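Local coordinates for glycosyl hydrolases family 2, sugar binding domain protein (Bacteroides uniformis str. 3978 T3 ii, PDB 6D1P) that probably hydrolyses O-glycosyl bonds as a glycoside hydrolase family 2 beta-glucuronidase of a human gut bacterium, at residues R322-G327 with M567-S573. Sequence-based numbering, arbitrary orientation.
Sequences RLLLRG and MPRLTGS
Arg322 reaches across to the type I turn Met567-Leu570 and binds it through one nitrogen. Arg322 NH2 donates to Leu570 O at 2.9 Å, on a lone pair in the carbonyl plane, with an angle of 160° at the hydrogen. Arg322 NH2 also donates to Met567 O at 2.9 Å, a more bent bond whose acceptor lies tilted from the guanidinium plane. Met567 O takes a second bond from Leu570 N, the bond that closes the turn. Arg322 NE donates to a water, which can in turn donate to Leu570 O. Pro568 O sits over one guanidinium face, 3.6 Å from Arg322 CZ. The side chain gets there with CG anti to the backbone N (chi1 -176°) and a bend at chi2.

Beyond the turn the two chains run parallel. Leu325 N donates to Thr571 O at 2.9 Å, almost straight, and Ser573 N returns a bond to Leu325 O. Gly327 N adds a weak one to Ser573 O. A second water lies between Leu325 O and Ser573 OG, and that hydroxyl is also bonded to Gln564 of helix 550-564. Thr571 OG1 turns to Phe508 O instead. Gly572 passes close to Leu325, its CA 3.9 Å from Leu325 CB, and its backbone angles suit glycine. Apolar contact is slight: Leu324 CD1 meets Leu570 CD2 at 4.4 Å.

This pairing joins strand 321-329 to strand 572-574, the first and last strands of the TIM barrel, and so closes the barrel. The chemistry is mostly backbone polar. Carbonyls of the turn are met by one arginine, whose positive charge probably favours this gathering of oxygens, while backbone bonds between parallel strands, the last of them weak, take over where the strands begin.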
ATOM      1  N   ARG A 322     -30.396  34.001 -28.313  1.00 32.61           N
ATOM      2  CA  ARG A 322     -29.726  34.037 -27.026  1.00 32.62           C
ATOM      3  C   ARG A 322     -30.141  32.817 -26.212  1.00 39.44           C
ATOM      4  O   ARG A 322     -31.326  32.469 -26.151  1.00 31.79           O
ATOM      5  CB  ARG A 322     -30.082  35.317 -26.277  1.00 30.92           C
ATOM      6  CG  ARG A 322     -29.356  35.481 -24.952  1.00 37.43           C
ATOM      7  CD  ARG A 322     -30.127  34.864 -23.779  1.00 33.17           C
ATOM      8  NE  ARG A 322     -29.367  34.935 -22.535  1.00 30.25           N
ATOM      9  CZ  ARG A 322     -29.796  35.525 -21.428  1.00 30.36           C
ATOM     10  NH1 ARG A 322     -30.991  36.087 -21.412  1.00 35.93           N
ATOM     11  NH2 ARG A 322     -29.038  35.548 -20.338  1.00 25.62           N
ATOM     12  N   LEU A 323     -29.158  32.161 -25.592  1.00 37.39           N
ATOM     13  CA  LEU A 323     -29.397  30.933 -24.836  1.00 30.32           C
ATOM     14  C   LEU A 323     -28.587  31.000 -23.552  1.00 28.77           C
ATOM     15  O   LEU A 323     -27.354  31.070 -23.593  1.00 29.67           O
ATOM     16  CB  LEU A 323     -29.024  29.696 -25.657  1.00 29.10           C
ATOM     17  CG  LEU A 323     -29.108  28.333 -24.960  1.00 35.74           C
ATOM     18  CD1 LEU A 323     -30.552  28.020 -24.521  1.00 31.79           C
ATOM     19  CD2 LEU A 323     -28.555  27.233 -25.863  1.00 28.36           C
ATOM     20  N   LEU A 324     -29.281  31.029 -22.424  1.00 24.51           N
ATOM     21  CA  LEU A 324     -28.620  31.029 -21.134  1.00 29.87           C
ATOM     22  C   LEU A 324     -28.089  29.624 -20.856  1.00 29.06           C
ATOM     23  O   LEU A 324     -28.862  28.678 -20.715  1.00 26.18           O
ATOM     24  CB  LEU A 324     -29.575  31.496 -20.044  1.00 32.04           C
ATOM     25  CG  LEU A 324     -28.713  31.891 -18.841  1.00 35.41           C
ATOM     26  CD1 LEU A 324     -29.263  33.135 -18.180  1.00 34.86           C
ATOM     27  CD2 LEU A 324     -28.602  30.746 -17.843  1.00 31.26           C
ATOM     28  N   LEU A 325     -26.769  29.489 -20.797  1.00 25.71           N
ATOM     29  CA  LEU A 325     -26.152  28.192 -20.553  1.00 30.70           C
ATOM     30  C   LEU A 325     -26.473  27.723 -19.136  1.00 23.96           C
ATOM     31  O   LEU A 325     -26.207  28.428 -18.155  1.00 21.95           O
ATOM     32  CB  LEU A 325     -24.643  28.274 -20.790  1.00 26.25           C
ATOM     33  CG  LEU A 325     -24.337  28.674 -22.239  1.00 28.51           C
ATOM     34  CD1 LEU A 325     -22.865  28.989 -22.414  1.00 29.31           C
ATOM     35  CD2 LEU A 325     -24.766  27.603 -23.228  1.00 23.81           C
ATOM     36  N   ARG A 326     -27.087  26.558 -19.034  1.00 25.31           N
ATOM     37  CA  ARG A 326     -27.438  25.973 -17.743  1.00 26.10           C
ATOM     38  C   ARG A 326     -26.451  24.823 -17.546  1.00 27.56           C
ATOM     39  O   ARG A 326     -26.649  23.713 -18.045  1.00 30.39           O
ATOM     40  CB  ARG A 326     -28.904  25.538 -17.723  1.00 29.99           C
ATOM     41  CG  ARG A 326     -29.861  26.606 -18.333  1.00 29.80           C
ATOM     42  CD  ARG A 326     -31.383  26.241 -18.251  1.00 35.34           C
ATOM     43  NE  ARG A 326     -31.755  24.946 -18.866  1.00 37.44           N
ATOM     44  CZ  ARG A 326     -32.175  24.758 -20.130  1.00 42.65           C
ATOM     45  NH1 ARG A 326     -32.289  25.783 -20.980  1.00 38.29           N
ATOM     46  NH2 ARG A 326     -32.475  23.526 -20.554  1.00 35.23           N
ATOM     47  N   GLY A 327     -25.347  25.110 -16.861  1.00 25.71           N
ATOM     48  CA  GLY A 327     -24.255  24.157 -16.828  1.00 24.06           C
ATOM     49  C   GLY A 327     -23.976  23.468 -15.510  1.00 22.03           C
ATOM     50  O   GLY A 327     -24.326  23.970 -14.437  1.00 22.76           O
ATOM     51  N   MET A 567     -30.998  38.396 -15.825  1.00 32.98           N
ATOM     52  CA  MET A 567     -29.660  38.799 -16.272  1.00 29.86           C
ATOM     53  C   MET A 567     -29.527  38.560 -17.765  1.00 34.16           C
ATOM     54  O   MET A 567     -29.012  37.517 -18.196  1.00 29.02           O
ATOM     55  CB  MET A 567     -28.566  38.049 -15.529  1.00 29.44           C
ATOM     56  CG  MET A 567     -28.577  38.230 -14.035  1.00 31.52           C
ATOM     57  SD  MET A 567     -27.143  37.407 -13.329  1.00 45.87           S
ATOM     58  CE  MET A 567     -27.548  37.464 -11.601  1.00 33.60           C
ATOM     59  N   PRO A 568     -29.965  39.520 -18.584  1.00 25.61           N
ATOM     60  CA  PRO A 568     -29.899  39.340 -20.038  1.00 27.16           C
ATOM     61  C   PRO A 568     -28.487  39.332 -20.606  1.00 29.11           C
ATOM     62  O   PRO A 568     -28.294  38.786 -21.697  1.00 32.05           O
ATOM     63  CB  PRO A 568     -30.706  40.537 -20.576  1.00 29.09           C
ATOM     64  CG  PRO A 568     -30.634  41.562 -19.501  1.00 24.62           C
ATOM     65  CD  PRO A 568     -30.599  40.791 -18.202  1.00 32.33           C
ATOM     66  N   ARG A 569     -27.495  39.926 -19.943  1.00 29.70           N
ATOM     67  CA  ARG A 569     -26.147  39.854 -20.514  1.00 34.50           C
ATOM     68  C   ARG A 569     -25.420  38.544 -20.239  1.00 32.84           C
ATOM     69  O   ARG A 569     -24.381  38.308 -20.867  1.00 33.50           O
ATOM     70  CB  ARG A 569     -25.250  40.965 -19.983  1.00 39.52           C
ATOM     71  CG  ARG A 569     -25.677  42.358 -20.333  1.00 41.55           C
ATOM     72  CD  ARG A 569     -25.489  43.186 -19.092  1.00 42.06           C
ATOM     73  NE  ARG A 569     -24.154  43.754 -18.969  1.00 39.59           N
ATOM     74  CZ  ARG A 569     -23.534  43.943 -17.811  1.00 38.62           C
ATOM     75  NH1 ARG A 569     -24.109  43.562 -16.676  1.00 40.58           N
ATOM     76  NH2 ARG A 569     -22.334  44.494 -17.789  1.00 33.58           N
ATOM     77  N   LEU A 570     -25.918  37.708 -19.322  1.00 29.72           N
ATOM     78  CA  LEU A 570     -25.174  36.541 -18.838  1.00 27.56           C
ATOM     79  C   LEU A 570     -25.136  35.451 -19.902  1.00 23.96           C
ATOM     80  O   LEU A 570     -26.175  34.922 -20.289  1.00 29.01           O
ATOM     81  CB  LEU A 570     -25.801  36.004 -17.546  1.00 25.14           C
ATOM     82  CG  LEU A 570     -25.150  34.799 -16.830  1.00 30.55           C
ATOM     83  CD1 LEU A 570     -23.711  35.114 -16.443  1.00 22.27           C
ATOM     84  CD2 LEU A 570     -25.954  34.404 -15.598  1.00 20.61           C
ATOM     85  N   THR A 571     -23.947  35.108 -20.383  1.00 26.15           N
ATOM     86  CA  THR A 571     -23.844  33.912 -21.207  1.00 27.45           C
ATOM     87  C   THR A 571     -24.407  32.696 -20.468  1.00 30.08           C
ATOM     88  O   THR A 571     -25.229  31.947 -21.012  1.00 27.24           O
ATOM     89  CB  THR A 571     -22.391  33.679 -21.624  1.00 30.37           C
ATOM     90  OG1 THR A 571     -21.563  33.572 -20.461  1.00 25.94           O
ATOM     91  CG2 THR A 571     -21.906  34.833 -22.476  1.00 29.40           C
ATOM     92  N   GLY A 572     -24.009  32.509 -19.214  1.00 29.56           N
ATOM     93  CA  GLY A 572     -24.488  31.384 -18.437  1.00 29.10           C
ATOM     94  C   GLY A 572     -23.503  31.007 -17.344  1.00 30.00           C
ATOM     95  O   GLY A 572     -22.545  31.730 -17.061  1.00 24.78           O
ATOM     96  N   SER A 573     -23.761  29.850 -16.735  1.00 24.51           N
ATOM     97  CA  SER A 573     -22.860  29.373 -15.700  1.00 23.10           C
ATOM     98  C   SER A 573     -22.834  27.851 -15.682  1.00 29.41           C
ATOM     99  O   SER A 573     -23.666  27.182 -16.305  1.00 25.74           O
ATOM    100  CB  SER A 573     -23.265  29.892 -14.333  1.00 19.68           C
ATOM    101  OG  SER A 573     -24.466  29.263 -13.945  1.00 21.68           O
TER
HETATM  102  O   HOH W   1     -26.762  33.749 -22.982  1.00 26.56           O
HETATM  103  O   HOH W   2     -26.742  28.737 -15.759  1.00 29.05           O